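Local coordinates for protein nuclear RNA export factor 2 (Drosophila melanogaster, PDB 6MRK) that acts with piwi and Nxt1 as an effector of cotranscriptional transposon silencing in the ovary and may take part in nuclear mRNA export, at residues V105-H110 against L154-Q159; A129-D134 against K192-N197. All blocks are in the same frame, centred on the assembly; numbering follows the deposited sequence.

Contact 1 (V105-H110 against L154-Q159); sequences VTHDFH and LGFSRQ
His-107 and Phe-156 meet as an offset edge-to-face aromatic pair inside the NTF2-like domain of this export factor, on the face of the curved beta-sheet that is packed against helices. Their strands, 104-119 and 152-166, are not direct neighbours: strand 123-135 runs between them, and the closest CA pair of the two segments, His-107 and Leu-154, is 9.5 Å apart. The contact is therefore made by rings reaching over an intervening strand, and it carries no inter-segment hydrogen bond.

The pair is offset and steeply inclined: the centroids lie 5.3 Å apart and the planes are at 75°, with the edge of the histidine directed at the face of the phenylalanine. The touching atom is CD2 of His-107, which comes to 3.5 Å from CZ of Phe-156 and to 3.9 Å from its CE1. CZ lies near the imidazole plane, but CD2 approaches the phenyl ring obliquely and near its far end, which accounts for the offset. Phe-156 has its CB directed toward segment 105-110, and chi1 of 83° sets CG between the backbone N and the carbonyl carbon; CZ is the ring atom that comes closest to the histidine. The two side chains cross at about a right angle.

Both residues are buried and have further neighbours. Phe-156 also rests on Leu-132 of the middle strand, while His-107 touches Leu-23 of helix 12-27 and has its backbone N hydrogen-bonded to Glu-27. Arg-158, whose guanidinium forms a salt bridge with Glu-183 and a cation-pi contact with Phe-26, stands along the same side; its NH2 is 4.7 Å from NE2 of His-107, near but not in contact.

Contact 2 (A129-D134 against K192-N197); sequences AGLLRD and KTAIRN
Leu-131 on strand 123-135 packs against Ala-194 of the short helix 192-197 at the end of the modelled fragment, so that the end of the modelled chain lies against the sheet of the NTF2-like domain. The nearest CA atoms, those of Leu-131 and Ala-194, are 6.9 Å apart, close enough for one leucine side chain and one methyl to span the gap.

The interaction across the segments is apolar. CD1 of Leu-131 lies 3.4 Å from CB of Ala-194, and both CB atoms point toward the opposing segment. With CG anti to the backbone N (chi1 172°), the leucine is extended out from its strand and presents this methyl to the helix. The same CD1 also comes within 4.3 Å of the backbone N of Ile-195, whose own CB points away from the strand. Pro-190, just ahead of the helix, touches both Leu-131 and Ile-195 and adds to this small apolar patch.

Polar bonding stays within each partner or goes to other parts of the assembly. Leu-131 O accepts a probable backbone hydrogen bond from Asp-108 N, while Leu-131 N is hydrogen-bonded to OG of Ser-111. At the start of the helix, the Lys-192 amide donates to an acidic side chain of another protein's chain. Within the helical turn, Arg-196 N bonds to Lys-192 O at 3.0 Å.

How the contacts relate
Strand 123-135 ties the two contacts together: it lies between the strands of contact 1 and supplies one side of contact 2. Their centres are about 8 Å apart, yet they differ in depth: the centre of contact 1 lies about 8 Å from the centre of the chain, that of contact 2 about 16 Å. Both touching residues of contact 1 are buried and aromatic; contact 2 is partly buried and aliphatic, joining sheet to the fragment's last helix. Successive residues of the middle strand serve each, Leu-132 on the helix-packed aromatic side and Leu-131 on the side of helix 192-197. Backbone bonding joins segment 129-134 to its sheet neighbours 105-110 and 154-159, the latter probably through Leu-154 N to Leu-132 O.

Contact 1 (V105-H110 against L154-Q159)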
ATOM      1  N   VAL A 105     -10.750 -14.806  -5.578  1.00 44.79           N
ATOM      2  CA  VAL A 105     -10.772 -13.636  -6.499  1.00 42.20           C
ATOM      3  C   VAL A 105     -10.310 -14.101  -7.879  1.00 39.64           C
ATOM      4  O   VAL A 105      -9.870 -15.243  -7.998  1.00 45.94           O
ATOM      5  CB  VAL A 105      -9.913 -12.469  -5.965  1.00 39.99           C
ATOM      6  CG1 VAL A 105     -10.379 -11.995  -4.596  1.00 39.56           C
ATOM      7  CG2 VAL A 105      -8.431 -12.820  -5.932  1.00 38.44           C
ATOM      8  N   THR A 106     -10.507 -13.234  -8.865  1.00 37.98           N
ATOM      9  CA  THR A 106      -9.878 -13.211 -10.206  1.00 37.53           C
ATOM     10  C   THR A 106      -9.492 -11.744 -10.444  1.00 37.83           C
ATOM     11  O   THR A 106     -10.397 -10.906 -10.491  1.00 35.21           O
ATOM     12  CB  THR A 106     -10.855 -13.744 -11.265  1.00 36.97           C
ATOM     13  OG1 THR A 106     -11.061 -15.137 -11.018  1.00 41.52           O
ATOM     14  CG2 THR A 106     -10.384 -13.585 -12.688  1.00 34.70           C
ATOM     15  N   HIS A 107      -8.203 -11.427 -10.535  1.00 37.52           N
ATOM     16  CA  HIS A 107      -7.733 -10.058 -10.854  1.00 34.77           C
ATOM     17  C   HIS A 107      -7.955  -9.782 -12.344  1.00 32.19           C
ATOM     18  O   HIS A 107      -7.747 -10.694 -13.154  1.00 34.26           O
ATOM     19  CB  HIS A 107      -6.258  -9.885 -10.472  1.00 34.31           C
ATOM     20  CG  HIS A 107      -5.943 -10.222  -9.060  1.00 33.08           C
ATOM     21  ND1 HIS A 107      -5.856 -11.525  -8.629  1.00 32.32           N
ATOM     22  CD2 HIS A 107      -5.647  -9.437  -8.001  1.00 34.77           C
ATOM     23  CE1 HIS A 107      -5.541 -11.537  -7.350  1.00 34.12           C
ATOM     24  NE2 HIS A 107      -5.399 -10.262  -6.933  1.00 35.62           N
ATOM     25  N   ASP A 108      -8.305  -8.547 -12.692  1.00 32.16           N
ATOM     26  CA  ASP A 108      -8.357  -8.073 -14.100  1.00 32.24           C
ATOM     27  C   ASP A 108      -6.978  -7.492 -14.442  1.00 33.08           C
ATOM     28  O   ASP A 108      -6.741  -6.314 -14.182  1.00 37.14           O
ATOM     29  CB  ASP A 108      -9.529  -7.104 -14.293  1.00 31.70           C
ATOM     30  CG  ASP A 108      -9.589  -6.427 -15.658  1.00 32.67           C
ATOM     31  OD1 ASP A 108      -8.713  -6.697 -16.499  1.00 32.89           O
ATOM     32  OD2 ASP A 108     -10.502  -5.605 -15.864  1.00 33.27           O
ATOM     33  N   PHE A 109      -6.089  -8.287 -15.023  1.00 34.13           N
ATOM     34  CA  PHE A 109      -4.663  -7.912 -15.201  1.00 36.97           C
ATOM     35  C   PHE A 109      -4.516  -6.722 -16.136  1.00 38.09           C
ATOM     36  O   PHE A 109      -3.534  -5.999 -16.009  1.00 38.64           O
ATOM     37  CB  PHE A 109      -3.847  -9.100 -15.705  1.00 38.63           C
ATOM     38  CG  PHE A 109      -3.498 -10.028 -14.574  1.00 39.15           C
ATOM     39  CD1 PHE A 109      -4.358 -11.044 -14.188  1.00 38.41           C
ATOM     40  CD2 PHE A 109      -2.359  -9.803 -13.827  1.00 38.70           C
ATOM     41  CE1 PHE A 109      -4.049 -11.848 -13.105  1.00 38.48           C
ATOM     42  CE2 PHE A 109      -2.053 -10.612 -12.746  1.00 38.33           C
ATOM     43  CZ  PHE A 109      -2.901 -11.622 -12.381  1.00 36.95           C
ATOM     44  N   HIS A 110      -5.463  -6.538 -17.048  1.00 44.26           N
ATOM     45  CA  HIS A 110      -5.510  -5.372 -17.970  1.00 47.88           C
ATOM     46  C   HIS A 110      -5.702  -4.068 -17.184  1.00 44.05           C
ATOM     47  O   HIS A 110      -5.394  -3.001 -17.729  1.00 42.63           O
ATOM     48  CB  HIS A 110      -6.645  -5.534 -18.986  1.00 55.24           C
ATOM     49  CG  HIS A 110      -6.333  -6.462 -20.111  1.00 64.80           C
ATOM     50  ND1 HIS A 110      -7.080  -6.474 -21.282  1.00 69.56           N
ATOM     51  CD2 HIS A 110      -5.374  -7.405 -20.258  1.00 71.57           C
ATOM     52  CE1 HIS A 110      -6.592  -7.384 -22.101  1.00 72.09           C
ATOM     53  NE2 HIS A 110      -5.545  -7.974 -21.493  1.00 74.13           N
ATOM     54  N   LEU A 154     -14.497  -5.461  -7.183  1.00 33.63           N
ATOM     55  CA  LEU A 154     -13.951  -4.556  -6.151  1.00 31.80           C
ATOM     56  C   LEU A 154     -12.773  -3.792  -6.729  1.00 30.35           C
ATOM     57  O   LEU A 154     -12.106  -4.332  -7.636  1.00 31.94           O
ATOM     58  CB  LEU A 154     -13.538  -5.394  -4.949  1.00 31.41           C
ATOM     59  CG  LEU A 154     -14.717  -6.010  -4.210  1.00 32.42           C
ATOM     60  CD1 LEU A 154     -14.261  -7.205  -3.396  1.00 32.39           C
ATOM     61  CD2 LEU A 154     -15.413  -4.959  -3.345  1.00 32.27           C
ATOM     62  N   GLY A 155     -12.560  -2.577  -6.220  1.00 28.52           N
ATOM     63  CA  GLY A 155     -11.275  -1.872  -6.357  1.00 26.80           C
ATOM     64  C   GLY A 155     -10.306  -2.439  -5.349  1.00 25.82           C
ATOM     65  O   GLY A 155     -10.769  -3.010  -4.356  1.00 25.55           O
ATOM     66  N   PHE A 156      -9.008  -2.354  -5.610  1.00 27.70           N
ATOM     67  CA  PHE A 156      -7.986  -2.814  -4.644  1.00 27.51           C
ATOM     68  C   PHE A 156      -6.642  -2.174  -4.950  1.00 27.41           C
ATOM     69  O   PHE A 156      -6.376  -1.756  -6.072  1.00 27.55           O
ATOM     70  CB  PHE A 156      -7.885  -4.336  -4.649  1.00 27.17           C
ATOM     71  CG  PHE A 156      -7.015  -4.895  -5.736  1.00 26.59           C
ATOM     72  CD1 PHE A 156      -7.545  -5.192  -6.971  1.00 26.96           C
ATOM     73  CD2 PHE A 156      -5.672  -5.135  -5.512  1.00 27.49           C
ATOM     74  CE1 PHE A 156      -6.751  -5.730  -7.969  1.00 28.90           C
ATOM     75  CE2 PHE A 156      -4.876  -5.661  -6.514  1.00 29.20           C
ATOM     76  CZ  PHE A 156      -5.417  -5.954  -7.743  1.00 29.11           C
ATOM     77  N   SER A 157      -5.853  -2.081  -3.895  1.00 29.42           N
ATOM     78  CA  SER A 157      -4.427  -1.716  -3.891  1.00 30.94           C
ATOM     79  C   SER A 157      -3.717  -2.895  -3.237  1.00 31.78           C
ATOM     80  O   SER A 157      -4.301  -3.472  -2.293  1.00 29.34           O
ATOM     81  CB  SER A 157      -4.178  -0.439  -3.122  1.00 32.52           C
ATOM     82  OG  SER A 157      -4.641   0.705  -3.828  1.00 36.88           O
ATOM     83  N   ARG A 158      -2.527  -3.235  -3.730  1.00 32.87           N
ATOM     84  CA  ARG A 158      -1.543  -4.056  -2.993  1.00 32.01           C
ATOM     85  C   ARG A 158      -0.185  -3.355  -2.982  1.00 30.23           C
ATOM     86  O   ARG A 158       0.331  -3.048  -4.051  1.00 30.46           O
ATOM     87  CB  ARG A 158      -1.513  -5.465  -3.570  1.00 32.34           C
ATOM     88  CG  ARG A 158      -2.029  -6.444  -2.541  1.00 34.97           C
ATOM     89  CD  ARG A 158      -2.182  -7.833  -3.084  1.00 39.31           C
ATOM     90  NE  ARG A 158      -1.981  -8.787  -1.997  1.00 41.46           N
ATOM     91  CZ  ARG A 158      -2.736  -9.858  -1.763  1.00 43.35           C
ATOM     92  NH1 ARG A 158      -2.437 -10.650  -0.747  1.00 43.41           N
ATOM     93  NH2 ARG A 158      -3.793 -10.124  -2.520  1.00 44.53           N
ATOM     94  N   GLN A 159       0.347  -3.114  -1.791  1.00 29.65           N
ATOM     95  CA  GLN A 159       1.692  -2.543  -1.568  1.00 31.62           C
ATOM     96  C   GLN A 159       2.593  -3.594  -0.915  1.00 30.97           C
ATOM     97  O   GLN A 159       2.182  -4.175   0.092  1.00 30.63           O
ATOM     98  CB  GLN A 159       1.561  -1.317  -0.676  1.00 32.86           C
ATOM     99  CG  GLN A 159       0.795  -0.193  -1.343  1.00 33.70           C
ATOM    100  CD  GLN A 159      -0.285   0.316  -0.435  1.00 35.64           C
ATOM    101  OE1 GLN A 159      -0.134   0.340   0.781  1.00 40.43           O
ATOM    102  NE2 GLN A 159      -1.386   0.723  -1.030  1.00 36.54           N
TER

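Contact 2 (A129-D134 against K192-N197)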
ATOM      1  N   ALA A 129      -2.333  -1.023  -8.334  1.00 31.41           N
ATOM      2  CA  ALA A 129      -3.743  -0.597  -8.213  1.00 30.80           C
ATOM      3  C   ALA A 129      -4.508  -1.287  -9.339  1.00 31.16           C
ATOM      4  O   ALA A 129      -4.051  -1.236 -10.507  1.00 32.51           O
ATOM      5  CB  ALA A 129      -3.836   0.910  -8.301  1.00 30.73           C
ATOM      6  N   GLY A 130      -5.606  -1.951  -9.023  1.00 32.29           N
ATOM      7  CA  GLY A 130      -6.343  -2.673 -10.073  1.00 36.29           C
ATOM      8  C   GLY A 130      -7.784  -2.946  -9.707  1.00 35.83           C
ATOM      9  O   GLY A 130      -8.322  -2.278  -8.791  1.00 34.02           O
ATOM     10  N   LEU A 131      -8.374  -3.894 -10.428  1.00 33.48           N
ATOM     11  CA  LEU A 131      -9.771  -4.318 -10.251  1.00 33.20           C
ATOM     12  C   LEU A 131      -9.753  -5.838 -10.178  1.00 33.80           C
ATOM     13  O   LEU A 131      -9.020  -6.472 -10.972  1.00 32.92           O
ATOM     14  CB  LEU A 131     -10.597  -3.797 -11.429  1.00 34.30           C
ATOM     15  CG  LEU A 131     -12.030  -4.320 -11.496  1.00 37.97           C
ATOM     16  CD1 LEU A 131     -13.026  -3.183 -11.671  1.00 39.39           C
ATOM     17  CD2 LEU A 131     -12.192  -5.354 -12.606  1.00 39.27           C
ATOM     18  N   LEU A 132     -10.481  -6.392  -9.214  1.00 33.39           N
ATOM     19  CA  LEU A 132     -10.663  -7.854  -9.109  1.00 32.07           C
ATOM     20  C   LEU A 132     -12.141  -8.166  -8.912  1.00 31.27           C
ATOM     21  O   LEU A 132     -12.929  -7.266  -8.532  1.00 27.12           O
ATOM     22  CB  LEU A 132      -9.801  -8.437  -7.985  1.00 32.78           C
ATOM     23  CG  LEU A 132      -9.917  -7.811  -6.593  1.00 32.61           C
ATOM     24  CD1 LEU A 132     -11.172  -8.265  -5.864  1.00 31.55           C
ATOM     25  CD2 LEU A 132      -8.690  -8.170  -5.761  1.00 33.08           C
ATOM     26  N   ARG A 133     -12.494  -9.401  -9.237  1.00 32.92           N
ATOM     27  CA  ARG A 133     -13.854  -9.922  -9.006  1.00 36.71           C
ATOM     28  C   ARG A 133     -13.775 -10.817  -7.771  1.00 37.09           C
ATOM     29  O   ARG A 133     -12.945 -11.739  -7.760  1.00 36.89           O
ATOM     30  CB  ARG A 133     -14.400 -10.630 -10.245  1.00 36.45           C
ATOM     31  CG  ARG A 133     -15.614 -11.489  -9.934  1.00 40.82           C
ATOM     32  CD  ARG A 133     -16.211 -12.185 -11.138  1.00 44.48           C
ATOM     33  NE  ARG A 133     -15.232 -12.935 -11.918  1.00 49.10           N
ATOM     34  CZ  ARG A 133     -14.902 -12.697 -13.190  1.00 50.77           C
ATOM     35  NH1 ARG A 133     -15.481 -11.724 -13.877  1.00 48.82           N
ATOM     36  NH2 ARG A 133     -14.001 -13.463 -13.785  1.00 53.58           N
ATOM     37  N   ASP A 134     -14.565 -10.489  -6.753  1.00 38.86           N
ATOM     38  CA  ASP A 134     -14.838 -11.384  -5.600  1.00 44.78           C
ATOM     39  C   ASP A 134     -15.863 -12.437  -6.049  1.00 44.41           C
ATOM     40  O   ASP A 134     -16.928 -12.076  -6.607  1.00 40.41           O
ATOM     41  CB  ASP A 134     -15.268 -10.594  -4.357  1.00 47.08           C
ATOM     42  CG  ASP A 134     -15.520 -11.442  -3.116  1.00 47.43           C
ATOM     43  OD1 ASP A 134     -15.887 -12.625  -3.267  1.00 50.59           O
ATOM     44  OD2 ASP A 134     -15.371 -10.905  -2.001  1.00 48.93           O
ATOM     45  N   LYS A 192     -16.053   3.811 -12.075  1.00 59.48           N
ATOM     46  CA  LYS A 192     -16.990   3.594 -13.214  1.00 58.81           C
ATOM     47  C   LYS A 192     -16.205   3.142 -14.452  1.00 62.24           C
ATOM     48  O   LYS A 192     -16.703   2.256 -15.165  1.00 71.46           O
ATOM     49  CB  LYS A 192     -17.773   4.862 -13.560  1.00 56.95           C
ATOM     50  CG  LYS A 192     -18.704   5.375 -12.469  1.00 60.05           C
ATOM     51  CD  LYS A 192     -20.182   5.155 -12.730  1.00 62.01           C
ATOM     52  CE  LYS A 192     -21.041   5.610 -11.561  1.00 62.46           C
ATOM     53  NZ  LYS A 192     -22.490   5.542 -11.871  1.00 65.71           N
ATOM     54  N   THR A 193     -15.022   3.708 -14.688  1.00 60.01           N
ATOM     55  CA  THR A 193     -14.190   3.428 -15.893  1.00 66.05           C
ATOM     56  C   THR A 193     -13.813   1.937 -15.938  1.00 70.28           C
ATOM     57  O   THR A 193     -13.861   1.342 -17.039  1.00 70.67           O
ATOM     58  CB  THR A 193     -12.944   4.329 -15.964  1.00 71.43           C
ATOM     59  OG1 THR A 193     -11.802   3.491 -16.163  1.00 73.63           O
ATOM     60  CG2 THR A 193     -12.720   5.196 -14.739  1.00 75.33           C
ATOM     61  N   ALA A 194     -13.435   1.365 -14.788  1.00 68.65           N
ATOM     62  CA  ALA A 194     -12.963  -0.030 -14.640  1.00 60.09           C
ATOM     63  C   ALA A 194     -14.138  -0.980 -14.888  1.00 59.88           C
ATOM     64  O   ALA A 194     -13.955  -1.983 -15.621  1.00 58.96           O
ATOM     65  CB  ALA A 194     -12.372  -0.200 -13.268  1.00 56.75           C
ATOM     66  N   ILE A 195     -15.300  -0.637 -14.314  1.00 58.42           N
ATOM     67  CA  ILE A 195     -16.592  -1.385 -14.421  1.00 61.36           C
ATOM     68  C   ILE A 195     -16.958  -1.486 -15.904  1.00 69.72           C
ATOM     69  O   ILE A 195     -17.317  -2.590 -16.375  1.00 76.58           O
ATOM     70  CB  ILE A 195     -17.697  -0.677 -13.606  1.00 56.03           C
ATOM     71  CG1 ILE A 195     -17.291  -0.523 -12.139  1.00 58.28           C
ATOM     72  CG2 ILE A 195     -19.034  -1.390 -13.745  1.00 54.77           C
ATOM     73  CD1 ILE A 195     -18.423  -0.127 -11.208  1.00 58.46           C
ATOM     74  N   ARG A 196     -16.853  -0.348 -16.591  1.00 71.00           N
ATOM     75  CA  ARG A 196     -17.108  -0.151 -18.041  1.00 69.57           C
ATOM     76  C   ARG A 196     -16.278  -1.151 -18.850  1.00 70.66           C
ATOM     77  O   ARG A 196     -16.845  -1.755 -19.789  1.00 69.92           O
ATOM     78  CB  ARG A 196     -16.712   1.288 -18.395  1.00 71.83           C
ATOM     79  CG  ARG A 196     -17.528   1.970 -19.487  1.00 69.45           C
ATOM     80  CD  ARG A 196     -16.654   2.920 -20.302  1.00 72.35           C
ATOM     81  NE  ARG A 196     -16.230   4.144 -19.612  1.00 72.97           N
ATOM     82  CZ  ARG A 196     -15.172   4.903 -19.956  1.00 74.63           C
ATOM     83  NH1 ARG A 196     -14.394   4.586 -20.985  1.00 65.14           N
ATOM     84  NH2 ARG A 196     -14.884   5.985 -19.247  1.00 75.43           N
ATOM     85  N   ASN A 197     -14.998  -1.313 -18.479  1.00 73.47           N
ATOM     86  CA  ASN A 197     -13.936  -1.959 -19.303  1.00 78.75           C
ATOM     87  C   ASN A 197     -13.532  -3.328 -18.743  1.00 73.43           C
ATOM     88  O   ASN A 197     -12.694  -3.982 -19.397  1.00 74.76           O
ATOM     89  CB  ASN A 197     -12.683  -1.080 -19.414  1.00 83.38           C
ATOM     90  CG  ASN A 197     -12.564  -0.353 -20.737  1.00 87.12           C
ATOM     91  OD1 ASN A 197     -13.412  -0.493 -21.622  1.00 87.93           O
ATOM     92  ND2 ASN A 197     -11.504   0.424 -20.882  1.00 87.48           N
TER